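Local coordinates for D-alanine--D-alanine ligase (Coxiella burnetii, PDB 3TQT), which joins two D-alanine molecules into D-alanyl-D-alanine at the cost of ATP, supplying the dipeptide for peptidoglycan synthesis, at the interface of chains A and B. Sequence-based numbering; all coordinates share one arbitrary frame. Chains: chain A/B, D-alanine--D-alanine ligase.

Contact 1: the interface of chains A and B. Residues chain A 76-80, 119, 122; chain B 76-78, 80, 119, 122.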
# COMPACT_ATOMS: atom_id res chain seq x y z
N ILE A 76 -20.60 -6.26 13.69
CA ILE A 76 -20.64 -4.90 13.20
C ILE A 76 -20.26 -4.82 11.75
O ILE A 76 -19.63 -5.73 11.19
CB ILE A 76 -19.70 -3.97 13.98
CG1 ILE A 76 -18.28 -4.56 14.01
CG2 ILE A 76 -20.24 -3.68 15.38
CD1 ILE A 76 -17.19 -3.49 14.20
N THR A 77 -20.67 -3.74 11.12
CA THR A 77 -20.07 -3.36 9.87
C THR A 77 -19.59 -1.92 10.03
O THR A 77 -19.46 -1.44 11.14
CB THR A 77 -21.01 -3.53 8.69
OG1 THR A 77 -20.30 -3.22 7.48
CG2 THR A 77 -22.24 -2.64 8.82
N ILE A 78 -19.30 -1.25 8.93
CA ILE A 78 -18.75 0.08 9.03
C ILE A 78 -19.72 1.10 8.46
O ILE A 78 -20.60 0.76 7.67
CB ILE A 78 -17.36 0.19 8.35
CG1 ILE A 78 -17.46 -0.13 6.87
CG2 ILE A 78 -16.35 -0.72 9.04
CD1 ILE A 78 -16.13 -0.13 6.17
N ALA A 79 -19.57 2.34 8.87
CA ALA A 79 -20.42 3.40 8.37
C ALA A 79 -19.57 4.38 7.60
O ALA A 79 -18.94 5.26 8.18
CB ALA A 79 -21.11 4.08 9.53
N PHE A 80 -19.52 4.23 6.28
CA PHE A 80 -18.74 5.16 5.46
C PHE A 80 -19.22 6.58 5.64
O PHE A 80 -20.42 6.83 5.77
CB PHE A 80 -18.80 4.77 3.99
CG PHE A 80 -18.00 3.56 3.66
CD1 PHE A 80 -16.62 3.58 3.77
CD2 PHE A 80 -18.62 2.39 3.27
CE1 PHE A 80 -15.87 2.46 3.49
CE2 PHE A 80 -17.87 1.26 2.97
CZ PHE A 80 -16.50 1.30 3.08
N LEU A 119 -8.70 0.50 4.49
CA LEU A 119 -10.07 0.66 4.96
C LEU A 119 -10.14 1.84 5.91
O LEU A 119 -11.06 2.66 5.85
CB LEU A 119 -10.55 -0.61 5.66
CG LEU A 119 -11.92 -0.47 6.34
CD1 LEU A 119 -12.91 0.18 5.38
CD2 LEU A 119 -12.42 -1.84 6.81
N LEU A 122 -10.09 5.01 4.12
CA LEU A 122 -11.38 5.27 3.48
C LEU A 122 -12.40 5.77 4.50
O LEU A 122 -13.33 6.51 4.16
CB LEU A 122 -11.92 4.00 2.82
CG LEU A 122 -11.18 3.57 1.57
CD1 LEU A 122 -11.62 2.16 1.20
CD2 LEU A 122 -11.49 4.54 0.45
N ILE B 76 -25.02 2.62 1.08
CA ILE B 76 -24.68 1.25 1.41
C ILE B 76 -23.52 1.22 2.37
O ILE B 76 -22.82 2.22 2.55
CB ILE B 76 -24.29 0.43 0.17
CG1 ILE B 76 -23.37 1.27 -0.74
CG2 ILE B 76 -25.53 -0.05 -0.57
CD1 ILE B 76 -22.29 0.45 -1.42
N THR B 77 -23.34 0.07 2.99
CA THR B 77 -22.11 -0.23 3.67
C THR B 77 -21.64 -1.58 3.15
O THR B 77 -22.15 -2.08 2.16
CB THR B 77 -22.26 -0.29 5.19
OG1 THR B 77 -20.98 -0.50 5.77
CG2 THR B 77 -23.19 -1.43 5.59
N ILE B 78 -20.66 -2.17 3.82
CA ILE B 78 -20.17 -3.44 3.35
C ILE B 78 -20.62 -4.54 4.27
O ILE B 78 -20.95 -4.31 5.43
CB ILE B 78 -18.64 -3.42 3.19
CG1 ILE B 78 -17.97 -3.02 4.50
CG2 ILE B 78 -18.23 -2.42 2.11
CD1 ILE B 78 -16.49 -2.82 4.35
N PHE B 80 -19.04 -7.79 5.79
CA PHE B 80 -17.78 -8.52 5.90
C PHE B 80 -17.98 -10.03 5.86
O PHE B 80 -18.96 -10.54 6.41
CB PHE B 80 -17.06 -8.13 7.18
CG PHE B 80 -16.45 -6.77 7.14
CD1 PHE B 80 -15.39 -6.50 6.29
CD2 PHE B 80 -16.90 -5.77 7.97
CE1 PHE B 80 -14.81 -5.25 6.26
CE2 PHE B 80 -16.32 -4.52 7.94
CZ PHE B 80 -15.27 -4.26 7.09
N LEU B 119 -9.40 -2.37 0.88
CA LEU B 119 -10.75 -2.76 1.28
C LEU B 119 -11.22 -3.95 0.46
O LEU B 119 -11.82 -4.90 0.98
CB LEU B 119 -11.75 -1.60 1.13
CG LEU B 119 -13.21 -2.02 1.36
CD1 LEU B 119 -13.41 -2.54 2.79
CD2 LEU B 119 -14.18 -0.91 1.05
N LEU B 122 -9.62 -6.99 1.77
CA LEU B 122 -10.30 -7.41 3.00
C LEU B 122 -11.61 -8.13 2.72
O LEU B 122 -12.02 -8.98 3.50
CB LEU B 122 -10.60 -6.21 3.90
CG LEU B 122 -9.49 -5.61 4.75
CD1 LEU B 122 -10.01 -4.32 5.41
CD2 LEU B 122 -9.05 -6.62 5.80
O HOH W 1 -21.71 3.21 5.11
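Each of the two Phe80 rings carries an isoleucine of its own chain on one face and an isoleucine of the partner at its edge. Over the A:Phe80 ring lies CG1 of A:Ile78, 4.1 Å above the plane and shifted toward the rim, while the CG2 methyl of B:Ile78 comes in the ring plane to CE2 at 3.8 Å; B:Phe80 repeats this with the chains exchanged. The ring and the partner isoleucine cross at about a right angle. Beyond that edge, CZ of A:Phe80 meets the CD2 methyl of B:Leu119 tip to tip at 3.8 Å. At the middle the two Ile78 side chains cross obliquely near the two-fold axis, each with CG1 in the crowded position between backbone N and carbonyl carbon (chi1 near 60° in both chains), and their CD1 methyls are pressed together at 3.3 Å, tighter than usual carbon contact. The Leu119 pair also crosses obliquely, CD1 to CD1, and CD2 of A:Leu119 rests on CD1 of B:Leu122 at 3.7 Å. Polar contacts flank this apolar core. The A:Thr77 hydroxyl, OG1 anti to the backbone N (chi1 -176°), donates to the carbonyl O of B:Ile78 from above the carbonyl plane, 26° out of it, and the CG2 methyls of the two threonines touch tip to tip at 3.6 Å. A water links A:Phe80 N, 2.7 Å from its oxygen, to the carbonyl O of B:Ile76. Strand 74-78 and the loop after it supply most of the patch, and helix 115-122 adds Leu119 and Leu122, both elements within the N-terminal D-Ala-D-Ala ligase family region.

Contact 2: the interface of chains A and B. Residues chain A 360-361, 364; chain B 213-217.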
# COMPACT_ATOMS: atom_id res chain seq x y z
N LYS A 360 -5.22 18.30 6.72
CA LYS A 360 -4.95 19.68 6.30
C LYS A 360 -4.42 19.74 4.87
O LYS A 360 -4.85 20.60 4.08
CB LYS A 360 -3.98 20.38 7.25
CG LYS A 360 -4.62 20.77 8.57
CD LYS A 360 -3.73 21.73 9.35
CE LYS A 360 -4.47 22.28 10.57
NZ LYS A 360 -4.90 21.20 11.50
N LEU A 361 -3.49 18.85 4.56
CA LEU A 361 -2.89 18.81 3.24
C LEU A 361 -3.95 18.54 2.19
O LEU A 361 -4.03 19.24 1.18
CB LEU A 361 -1.81 17.72 3.16
CG LEU A 361 -0.65 17.91 4.14
CD1 LEU A 361 0.24 16.68 4.15
CD2 LEU A 361 0.15 19.18 3.82
N CYS A 364 -6.35 21.60 1.85
CA CYS A 364 -5.73 22.74 1.17
C CYS A 364 -5.62 22.48 -0.32
O CYS A 364 -5.97 23.33 -1.14
CB CYS A 364 -4.37 23.07 1.74
SG CYS A 364 -4.53 23.72 3.41
N PHE B 213 4.39 21.79 -0.39
CA PHE B 213 4.30 21.24 0.96
C PHE B 213 2.99 21.60 1.67
O PHE B 213 2.70 21.08 2.74
CB PHE B 213 5.52 21.64 1.79
CG PHE B 213 6.74 20.78 1.52
CD1 PHE B 213 6.60 19.42 1.28
CD2 PHE B 213 8.01 21.33 1.54
CE1 PHE B 213 7.71 18.61 1.04
CE2 PHE B 213 9.13 20.53 1.30
CZ PHE B 213 8.98 19.18 1.05
N ARG B 214 2.17 22.45 1.05
CA ARG B 214 0.84 22.69 1.61
C ARG B 214 -0.13 21.60 1.17
O ARG B 214 -1.24 21.50 1.70
CB ARG B 214 0.28 24.03 1.17
CG ARG B 214 1.11 25.22 1.58
CD ARG B 214 0.56 26.48 0.91
NE ARG B 214 1.12 27.69 1.48
CZ ARG B 214 0.88 28.92 1.03
NH1 ARG B 214 0.09 29.09 -0.02
NH2 ARG B 214 1.43 29.97 1.62
N TYR B 215 0.29 20.80 0.19
CA TYR B 215 -0.59 19.81 -0.43
C TYR B 215 -0.17 18.38 -0.19
O TYR B 215 -1.02 17.51 -0.15
CB TYR B 215 -0.66 20.00 -1.93
CG TYR B 215 -0.94 21.42 -2.33
CD1 TYR B 215 -1.90 22.17 -1.66
CD2 TYR B 215 -0.23 22.02 -3.37
CE1 TYR B 215 -2.16 23.47 -2.02
CE2 TYR B 215 -0.48 23.33 -3.73
CZ TYR B 215 -1.43 24.05 -3.05
OH TYR B 215 -1.67 25.36 -3.42
N ASP B 216 1.13 18.14 -0.10
CA ASP B 216 1.66 16.78 0.05
C ASP B 216 2.78 16.79 1.09
O ASP B 216 3.43 17.81 1.30
CB ASP B 216 2.20 16.29 -1.31
CG ASP B 216 2.21 14.76 -1.44
OD1 ASP B 216 2.29 14.06 -0.41
OD2 ASP B 216 2.15 14.27 -2.59
N ASP B 217 3.01 15.67 1.76
CA ASP B 217 4.03 15.62 2.81
C ASP B 217 5.40 15.30 2.23
O ASP B 217 6.39 15.24 2.94
CB ASP B 217 3.64 14.61 3.89
CG ASP B 217 3.40 13.22 3.33
OD1 ASP B 217 3.97 12.88 2.27
OD2 ASP B 217 2.65 12.45 3.96
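In this ATP-grasp ligase, A:Leu361 on the long C-terminal helix 340-370 packs against a loop of chain B that follows helix 202-212. Its CB starts beside the carbonyl O of B:Tyr215, at 3.4 Å. CG then turns anti to the carbonyl carbon and beside the backbone N (chi1 -60°), and chi2 of 171° helps set the directions of the two terminal methyls. One methyl, CD2, faces two backbone carbonyls, 3.4 Å from O of B:Phe213 and equally far from O of B:Arg214. The other, CD1, reaches the next stretch of the loop, 3.8 Å from the backbone N of B:Asp217 and 4.0 Å from its CB. The leucine thus lies along the polypeptide backbone of the loop, and its contacts are van der Waals in kind. One helical turn on, CB of A:Cys364 lies 3.5 Å from the same B:Arg214 carbonyl O, while SG, anti to its own carbonyl carbon (chi1 -69°), turns back to make a weak hydrogen bond with O of A:Lys360. Ring carbon CE1 of B:Tyr215 lies 3.9 Å from the backbone carbonyl O of A:Cys364. Within the loop, B:Asp216 OD1 accepts the B:Asp217 backbone N-H through its anti lone pair, a hydrogen bond that may help hold the B:Asp217 backbone against the leucine methyl. A:Lys360 and B:Arg214 are poorly ordered, so the contacts to the B:Arg214 carbonyl are less certain.

On one two-fold symmetric interface, the centres of the C-alpha atoms of contact 1 and contact 2 are about 27 Å apart, and they share no residue or secondary-structure element. Contact 1 joins like surfaces of the N-terminal regions across the axis, so both chains bring the same elements. Contact 2 joins unlike ones, the C-terminal helix of chain A and a loop of chain B, and, by the two-fold symmetry, recurs with the chains exchanged. That loop falls within the predicted ATP-binding stretch, so the neighbouring chain may steady part of the nucleotide-binding region. Together the contacts tie both regions of each subunit to its neighbour, consistent with a dimer.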